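Putative fimbrial associated sortase-like protein (Corynebacterium diphtheriae, PDB 6BWE) is probably a class C sortase, a cysteine transpeptidase that links pilin subunits into a polymer through an acyl-thioester intermediate. Local coordinates at residues Asp146-Thr151 and Asp182-Ile187; Gln66-Gln71 and Ser111-Gly116. The protein carries 2 engineered substitutions. All coordinates share one frame; numbering follows the deposited sequence.

Interaction 1: residues Asp146-Thr151 and Asp182-Ile187; sequences DPIYIT and DQITLI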
ATOM      1  N   ASP A 146      19.955   1.954  20.517  1.00 29.66           N
ATOM      2  CA  ASP A 146      20.835   2.862  19.763  1.00 29.38           C
ATOM      3  C   ASP A 146      19.990   3.938  19.065  1.00 27.85           C
ATOM      4  O   ASP A 146      18.869   3.662  18.663  1.00 26.90           O
ATOM      5  CB  ASP A 146      21.663   2.109  18.728  1.00 29.41           C
ATOM      6  CG  ASP A 146      22.841   1.316  19.345  1.00 32.38           C
ATOM      7  OD1 ASP A 146      23.068   1.342  20.601  1.00 30.96           O
ATOM      8  OD2 ASP A 146      23.569   0.699  18.524  1.00 31.92           O
ATOM      9  N   PRO A 147      20.515   5.161  18.934  1.00 26.54           N
ATOM     10  CA  PRO A 147      19.765   6.187  18.219  1.00 26.41           C
ATOM     11  C   PRO A 147      20.012   6.196  16.701  1.00 25.48           C
ATOM     12  O   PRO A 147      21.107   5.847  16.225  1.00 24.72           O
ATOM     13  CB  PRO A 147      20.301   7.471  18.830  1.00 26.93           C
ATOM     14  CG  PRO A 147      21.726   7.156  19.091  1.00 26.92           C
ATOM     15  CD  PRO A 147      21.721   5.732  19.558  1.00 27.78           C
ATOM     16  N   ILE A 148      18.985   6.604  15.981  1.00 24.14           N
ATOM     17  CA  ILE A 148      19.020   6.806  14.527  1.00 24.32           C
ATOM     18  C   ILE A 148      18.462   8.195  14.272  1.00 23.82           C
ATOM     19  O   ILE A 148      17.396   8.518  14.808  1.00 24.76           O
ATOM     20  CB  ILE A 148      18.134   5.773  13.820  1.00 24.78           C
ATOM     21  CG1 ILE A 148      18.704   4.353  14.021  1.00 25.64           C
ATOM     22  CG2 ILE A 148      17.980   6.089  12.340  1.00 23.89           C
ATOM     23  CD1 ILE A 148      17.671   3.268  13.767  1.00 25.82           C
ATOM     24  N   TYR A 149      19.173   9.020  13.499  1.00 22.95           N
ATOM     25  CA  TYR A 149      18.729  10.388  13.203  1.00 22.62           C
ATOM     26  C   TYR A 149      18.429  10.541  11.710  1.00 22.69           C
ATOM     27  O   TYR A 149      19.297  10.250  10.884  1.00 22.28           O
ATOM     28  CB  TYR A 149      19.798  11.402  13.587  1.00 23.49           C
ATOM     29  CG  TYR A 149      20.211  11.313  15.049  1.00 24.51           C
ATOM     30  CD1 TYR A 149      19.617  12.111  16.012  1.00 25.40           C
ATOM     31  CD2 TYR A 149      21.157  10.391  15.462  1.00 25.02           C
ATOM     32  CE1 TYR A 149      20.007  12.049  17.359  1.00 26.37           C
ATOM     33  CE2 TYR A 149      21.540  10.298  16.796  1.00 25.73           C
ATOM     34  CZ  TYR A 149      20.964  11.121  17.743  1.00 26.76           C
ATOM     35  OH  TYR A 149      21.342  10.994  19.071  1.00 26.65           O
ATOM     36  N   ILE A 150      17.242  11.042  11.366  1.00 21.98           N
ATOM     37  CA  ILE A 150      16.888  11.274   9.982  1.00 22.56           C
ATOM     38  C   ILE A 150      16.814  12.777   9.807  1.00 22.69           C
ATOM     39  O   ILE A 150      16.116  13.445  10.559  1.00 22.75           O
ATOM     40  CB  ILE A 150      15.546  10.617   9.598  1.00 24.41           C
ATOM     41  CG1 ILE A 150      15.722   9.098   9.606  1.00 25.29           C
ATOM     42  CG2 ILE A 150      15.137  11.081   8.196  1.00 23.84           C
ATOM     43  CD1 ILE A 150      14.456   8.338   9.426  1.00 26.99           C
ATOM     44  N   THR A 151      17.543  13.294   8.830  1.00 22.40           N
ATOM     45  CA  THR A 151      17.449  14.697   8.493  1.00 22.92           C
ATOM     46  C   THR A 151      16.716  14.830   7.174  1.00 22.25           C
ATOM     47  O   THR A 151      17.093  14.213   6.194  1.00 21.03           O
ATOM     48  CB  THR A 151      18.822  15.353   8.448  1.00 24.15           C
ATOM     49  OG1 THR A 151      19.477  15.158   9.722  1.00 25.27           O
ATOM     50  CG2 THR A 151      18.710  16.833   8.205  1.00 25.23           C
ATOM     51  N   ASP A 182       4.975   5.729  15.605  1.00 28.23           N
ATOM     52  CA  ASP A 182       5.790   6.388  14.605  1.00 27.09           C
ATOM     53  C   ASP A 182       7.097   5.558  14.596  1.00 26.53           C
ATOM     54  O   ASP A 182       7.877   5.583  15.555  1.00 24.28           O
ATOM     55  CB  ASP A 182       5.959   7.848  15.038  1.00 27.68           C
ATOM     56  CG  ASP A 182       6.881   8.635  14.153  1.00 26.91           C
ATOM     57  OD1 ASP A 182       7.599   8.061  13.316  1.00 26.56           O
ATOM     58  OD2 ASP A 182       6.883   9.864  14.310  1.00 27.23           O
ATOM     59  N   GLN A 183       7.263   4.747  13.543  1.00 24.94           N
ATOM     60  CA  GLN A 183       8.348   3.766  13.471  1.00 25.59           C
ATOM     61  C   GLN A 183       9.086   3.880  12.158  1.00 25.22           C
ATOM     62  O   GLN A 183       8.538   4.425  11.180  1.00 23.79           O
ATOM     63  CB  GLN A 183       7.791   2.346  13.500  1.00 26.79           C
ATOM     64  CG  GLN A 183       6.892   2.017  14.653  1.00 28.15           C
ATOM     65  CD  GLN A 183       6.419   0.590  14.582  1.00 28.09           C
ATOM     66  OE1 GLN A 183       6.976  -0.271  15.262  1.00 29.16           O
ATOM     67  NE2 GLN A 183       5.405   0.320  13.748  1.00 28.90           N
ATOM     68  N   ILE A 184      10.305   3.340  12.150  1.00 24.38           N
ATOM     69  CA  ILE A 184      11.079   3.087  10.917  1.00 24.38           C
ATOM     70  C   ILE A 184      11.747   1.717  11.022  1.00 24.22           C
ATOM     71  O   ILE A 184      12.031   1.253  12.129  1.00 24.86           O
ATOM     72  CB  ILE A 184      12.198   4.121  10.675  1.00 24.61           C
ATOM     73  CG1 ILE A 184      13.195   4.184  11.842  1.00 25.40           C
ATOM     74  CG2 ILE A 184      11.592   5.479  10.405  1.00 25.35           C
ATOM     75  CD1 ILE A 184      14.459   4.944  11.480  1.00 26.87           C
ATOM     76  N   THR A 185      12.011   1.102   9.877  1.00 22.81           N
ATOM     77  CA  THR A 185      12.780  -0.125   9.783  1.00 22.50           C
ATOM     78  C   THR A 185      13.857   0.067   8.734  1.00 22.19           C
ATOM     79  O   THR A 185      13.597   0.564   7.633  1.00 21.19           O
ATOM     80  CB  THR A 185      11.906  -1.378   9.512  1.00 23.59           C
ATOM     81  OG1 THR A 185      11.120  -1.687  10.679  1.00 23.11           O
ATOM     82  CG2 THR A 185      12.755  -2.612   9.166  1.00 25.01           C
ATOM     83  N   LEU A 186      15.078  -0.316   9.107  1.00 21.71           N
ATOM     84  CA  LEU A 186      16.219  -0.337   8.220  1.00 21.66           C
ATOM     85  C   LEU A 186      16.439  -1.781   7.871  1.00 23.17           C
ATOM     86  O   LEU A 186      16.415  -2.669   8.770  1.00 23.55           O
ATOM     87  CB  LEU A 186      17.457   0.195   8.912  1.00 21.70           C
ATOM     88  CG  LEU A 186      17.297   1.534   9.604  1.00 22.53           C
ATOM     89  CD1 LEU A 186      18.606   1.948  10.248  1.00 23.64           C
ATOM     90  CD2 LEU A 186      16.780   2.618   8.668  1.00 22.40           C
ATOM     91  N   ILE A 187      16.626  -2.040   6.584  1.00 22.87           N
ATOM     92  CA  ILE A 187      16.742  -3.411   6.056  0.60 23.74           C
ATOM     93  C   ILE A 187      18.037  -3.617   5.282  1.00 23.97           C
ATOM     94  O   ILE A 187      18.409  -2.765   4.468  1.00 23.07           O
ATOM     95  CB  ILE A 187      15.573  -3.746   5.103  0.60 24.22           C
ATOM     96  CG1 ILE A 187      14.269  -3.766   5.888  0.60 24.73           C
ATOM     97  CG2 ILE A 187      15.805  -5.093   4.402  0.60 24.72           C
ATOM     98  CD1 ILE A 187      13.090  -4.334   5.114  0.60 25.15           C
TER
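The strand carrying I148 and I150 crosses the strand carrying I184 and L186 at nearly a right angle, 100°, with the segment axes 10.4 Å apart. The two strands belong to the sortase beta-barrel, but they are not neighbours in its sheet. Strands 155-167 and 198-206 lie between them in the strand order. The contact therefore spans the barrel interior, and side chains alone make it. I148 and I184 have the nearest CA atoms, 9.5 Å apart.

I184 takes the central place. Its CG1 lies between its own backbone N and carbonyl carbon (chi1 58°), and the chain then extends to CD1. This methyl reaches two partners at once. I184 CD1 meets I148 CG2 at 3.8 Å and I150 CD1 at 4.0 Å. I184 CG2 adds a looser contact with I150 CD1 at 4.2 Å.

I148 uses both of its branches. CG2, anti to the backbone N, faces I184. The longer branch, beside the backbone N (chi1 -65°), sends CD1 to L186. In all three pairs the side chains come from opposite strands and meet head on. They bridge the gap between the backbones by methyl groups: the CD1 ends and, for I148, also the branch methyl CG2.

The four residues are buried, and other apolar groups close around them. A203 of strand 198-206 touches both I148 and I184. I81 of strand 77-83 touches both I148 and L186. The residues in between, Y149 and T185, point away from this core, and both have polar partners elsewhere. Y149 OH bonds to D212 and N214, and T185 OG1 bonds to H121. The contact at the L186 end is a single methyl pair, I148 CD1 against L186 CD1, at 3.9 Å.

Interaction 2: residues Gln66-Gln71 and Ser111-Gly116; sequences QQLNPQ and SALPVG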
ATOM      1  N   GLN A  66       7.922  13.229  -7.084  1.00 22.19           N
ATOM      2  CA  GLN A  66       7.856  14.667  -6.822  1.00 24.71           C
ATOM      3  C   GLN A  66       8.026  15.023  -5.335  1.00 22.91           C
ATOM      4  O   GLN A  66       8.320  16.177  -5.001  1.00 23.07           O
ATOM      5  CB  GLN A  66       6.522  15.220  -7.331  1.00 27.42           C
ATOM      6  CG  GLN A  66       6.326  15.050  -8.812  1.00 31.55           C
ATOM      7  CD  GLN A  66       4.975  15.606  -9.225  1.00 36.90           C
ATOM      8  OE1 GLN A  66       4.705  16.789  -9.010  1.00 43.46           O
ATOM      9  NE2 GLN A  66       4.114  14.764  -9.766  1.00 40.23           N
ATOM     10  N   GLN A  67       7.835  14.054  -4.427  1.00 20.61           N
ATOM     11  CA  GLN A  67       7.880  14.385  -2.996  1.00 20.64           C
ATOM     12  C   GLN A  67       9.338  14.510  -2.566  1.00 20.32           C
ATOM     13  O   GLN A  67      10.212  13.815  -3.094  1.00 21.56           O
ATOM     14  CB  GLN A  67       7.177  13.364  -2.144  1.00 20.33           C
ATOM     15  CG  GLN A  67       5.704  13.139  -2.523  1.00 20.03           C
ATOM     16  CD  GLN A  67       4.851  14.394  -2.419  1.00 20.66           C
ATOM     17  OE1 GLN A  67       5.098  15.267  -1.564  1.00 21.03           O
ATOM     18  NE2 GLN A  67       3.786  14.469  -3.245  1.00 21.59           N
ATOM     19  N   LEU A  68       9.563  15.369  -1.589  1.00 19.96           N
ATOM     20  CA  LEU A  68      10.871  15.668  -1.060  1.00 20.13           C
ATOM     21  C   LEU A  68      11.854  16.092  -2.156  1.00 20.22           C
ATOM     22  O   LEU A  68      13.040  15.777  -2.084  1.00 20.91           O
ATOM     23  CB  LEU A  68      11.403  14.509  -0.214  1.00 19.93           C
ATOM     24  CG  LEU A  68      10.499  14.065   0.945  1.00 20.05           C
ATOM     25  CD1 LEU A  68      11.078  12.860   1.627  1.00 20.11           C
ATOM     26  CD2 LEU A  68      10.304  15.181   1.937  1.00 20.16           C
ATOM     27  N   ASN A  69      11.360  16.832  -3.139  1.00 20.53           N
ATOM     28  CA  ASN A  69      12.156  17.180  -4.327  1.00 21.04           C
ATOM     29  C   ASN A  69      11.669  18.487  -4.936  1.00 21.38           C
ATOM     30  O   ASN A  69      11.277  18.541  -6.118  1.00 20.36           O
ATOM     31  CB  ASN A  69      12.034  16.032  -5.296  1.00 21.69           C
ATOM     32  CG  ASN A  69      12.838  16.192  -6.563  1.00 22.80           C
ATOM     33  OD1 ASN A  69      13.810  16.950  -6.631  1.00 24.04           O
ATOM     34  ND2 ASN A  69      12.444  15.408  -7.590  1.00 23.89           N
ATOM     35  N   PRO A  70      11.698  19.570  -4.151  1.00 21.99           N
ATOM     36  CA  PRO A  70      11.215  20.853  -4.663  1.00 23.32           C
ATOM     37  C   PRO A  70      12.140  21.403  -5.755  1.00 24.39           C
ATOM     38  O   PRO A  70      11.707  22.144  -6.592  1.00 25.46           O
ATOM     39  CB  PRO A  70      11.291  21.770  -3.423  1.00 23.12           C
ATOM     40  CG  PRO A  70      12.382  21.184  -2.632  1.00 22.95           C
ATOM     41  CD  PRO A  70      12.135  19.696  -2.764  1.00 22.33           C
ATOM     42  N   GLN A  71      13.396  21.004  -5.734  1.00 26.13           N
ATOM     43  CA  GLN A  71      14.337  21.350  -6.774  1.00 29.13           C
ATOM     44  C   GLN A  71      14.021  20.596  -8.096  1.00 30.70           C
ATOM     45  O   GLN A  71      14.616  20.913  -9.099  1.00 30.74           O
ATOM     46  CB  GLN A  71      15.793  21.158  -6.277  1.00 29.10           C
ATOM     47  CG  GLN A  71      16.279  19.712  -5.990  1.00 29.05           C
ATOM     48  CD  GLN A  71      15.862  19.106  -4.645  1.00 29.37           C
ATOM     49  OE1 GLN A  71      14.868  19.510  -4.028  1.00 29.42           O
ATOM     50  NE2 GLN A  71      16.630  18.119  -4.190  1.00 27.88           N
ATOM     51  N   SER A 111       5.915   2.251   1.370  1.00 18.76           N
ATOM     52  CA  SER A 111       6.018   2.622   2.766  1.00 18.08           C
ATOM     53  C   SER A 111       6.019   4.149   2.817  1.00 18.33           C
ATOM     54  O   SER A 111       6.291   4.809   1.815  1.00 17.45           O
ATOM     55  CB  SER A 111       7.271   2.031   3.426  1.00 18.04           C
ATOM     56  OG  SER A 111       8.486   2.605   2.890  1.00 18.08           O
ATOM     57  N   ALA A 112       5.691   4.704   3.985  1.00 18.33           N
ATOM     58  CA  ALA A 112       5.633   6.155   4.161  1.00 18.46           C
ATOM     59  C   ALA A 112       7.022   6.769   3.949  1.00 19.18           C
ATOM     60  O   ALA A 112       8.058   6.153   4.227  1.00 17.44           O
ATOM     61  CB  ALA A 112       5.140   6.515   5.554  1.00 19.07           C
ATOM     62  N   LEU A 113       7.020   7.971   3.417  1.00 19.41           N
ATOM     63  CA  LEU A 113       8.226   8.778   3.347  1.00 19.87           C
ATOM     64  C   LEU A 113       8.687   9.168   4.756  1.00 20.02           C
ATOM     65  O   LEU A 113       7.845   9.319   5.653  1.00 20.02           O
ATOM     66  CB  LEU A 113       7.916  10.048   2.559  1.00 21.58           C
ATOM     67  CG  LEU A 113       7.609   9.900   1.077  1.00 23.12           C
ATOM     68  CD1 LEU A 113       7.053  11.215   0.581  1.00 25.01           C
ATOM     69  CD2 LEU A 113       8.848   9.489   0.299  1.00 24.09           C
ATOM     70  N   PRO A 114      10.017   9.327   4.970  1.00 20.34           N
ATOM     71  CA  PRO A 114      10.497   9.419   6.356  1.00 21.29           C
ATOM     72  C   PRO A 114      10.442  10.853   6.880  1.00 22.47           C
ATOM     73  O   PRO A 114      11.472  11.493   7.051  1.00 23.04           O
ATOM     74  CB  PRO A 114      11.912   8.869   6.259  1.00 21.36           C
ATOM     75  CG  PRO A 114      12.374   9.293   4.908  1.00 21.34           C
ATOM     76  CD  PRO A 114      11.133   9.020   4.057  1.00 21.18           C
ATOM     77  N   VAL A 115       9.215  11.325   7.102  1.00 22.62           N
ATOM     78  CA  VAL A 115       8.918  12.649   7.659  1.00 22.47           C
ATOM     79  C   VAL A 115       8.203  12.550   9.016  1.00 23.17           C
ATOM     80  O   VAL A 115       7.759  13.558   9.523  1.00 23.83           O
ATOM     81  CB  VAL A 115       8.132  13.523   6.679  1.00 21.83           C
ATOM     82  CG1 VAL A 115       8.995  13.845   5.477  1.00 22.23           C
ATOM     83  CG2 VAL A 115       6.819  12.857   6.227  1.00 22.17           C
ATOM     84  N   GLY A 116       8.121  11.344   9.590  1.00 23.26           N
ATOM     85  CA  GLY A 116       7.492  11.134  10.902  1.00 24.90           C
ATOM     86  C   GLY A 116       5.972  11.158  10.816  1.00 25.83           C
ATOM     87  O   GLY A 116       5.396  11.446   9.747  1.00 26.05           O
TER
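Q67 and L68 both hold CG anti to the carbonyl carbon (chi1 -57° and -56°). For L68 this carries the two methyls to L113 and V115; for Q67 it sets CG beside L113 CD1, while CB is already in contact. They are the two central residues of a type II beta turn from Q66 to N69. L68 has a positive phi. The turn follows helix 59-66, in the part of the chain that precedes the barrel strands. It packs on the loop between strands 105-107 and 123-125. That loop has a tight bend of its own, an inverse gamma turn centred on P114. Its closing bond runs from V115 N to L113 O, 2.8 Å. The bend sets L113 and V115 on the side that faces the beta turn.

L113 meets Q67 at the aliphatic root of the glutamine. L113 CD1 lies 3.5 Å from Q67 CB, a snug carbon contact, and 3.9 Å from Q67 CG. The two side chains lie roughly perpendicular. Q67 then bends at its second torsion and turns its amide off toward helix 59-66, where NE2 bonds to D63 OD2. The glutamine thus offers its carbons to the contact and its polar end to the preceding helix.

L68 CD1 continues the chain anti to CA (chi2 176°), and CD2 branches off. L68 CD1 makes a loose contact with L113 CD2 at 4.3 Å. CD2 serves V115 instead, and these two side chains run alongside in opposing senses.

Helix 24-39 covers part of the site. Its A33 touches Q67, Y37 touches L113, and N38 OD1 accepts a bond from L113 N. V152 of strand 147-152 touches both L68 and V115, whose own meeting point is L68 CD2 to V115 CG1, at 4.0 Å.

Interaction 1 packs the barrel interior, and interaction 2 joins the N-terminal part of the chain to a barrel loop. Their centres are about 15 Å apart, and both segments of interaction 2 come before those of interaction 1 in the chain. They touch at two points. I150 CG2 lies 3.9 Å from P114 O, and D182 OD2 lies 3.7 Å from G116 CA. The same D182 carboxylate bonds to G117 N and forms a salt bridge with R205, so it ties the loop to strand 198-206. Neither contact includes the predicted active-site residues H127 and C189. Strand 183-187 of interaction 1 nevertheless ends two residues before C189, which is oxidised to S-hydroxycysteine here.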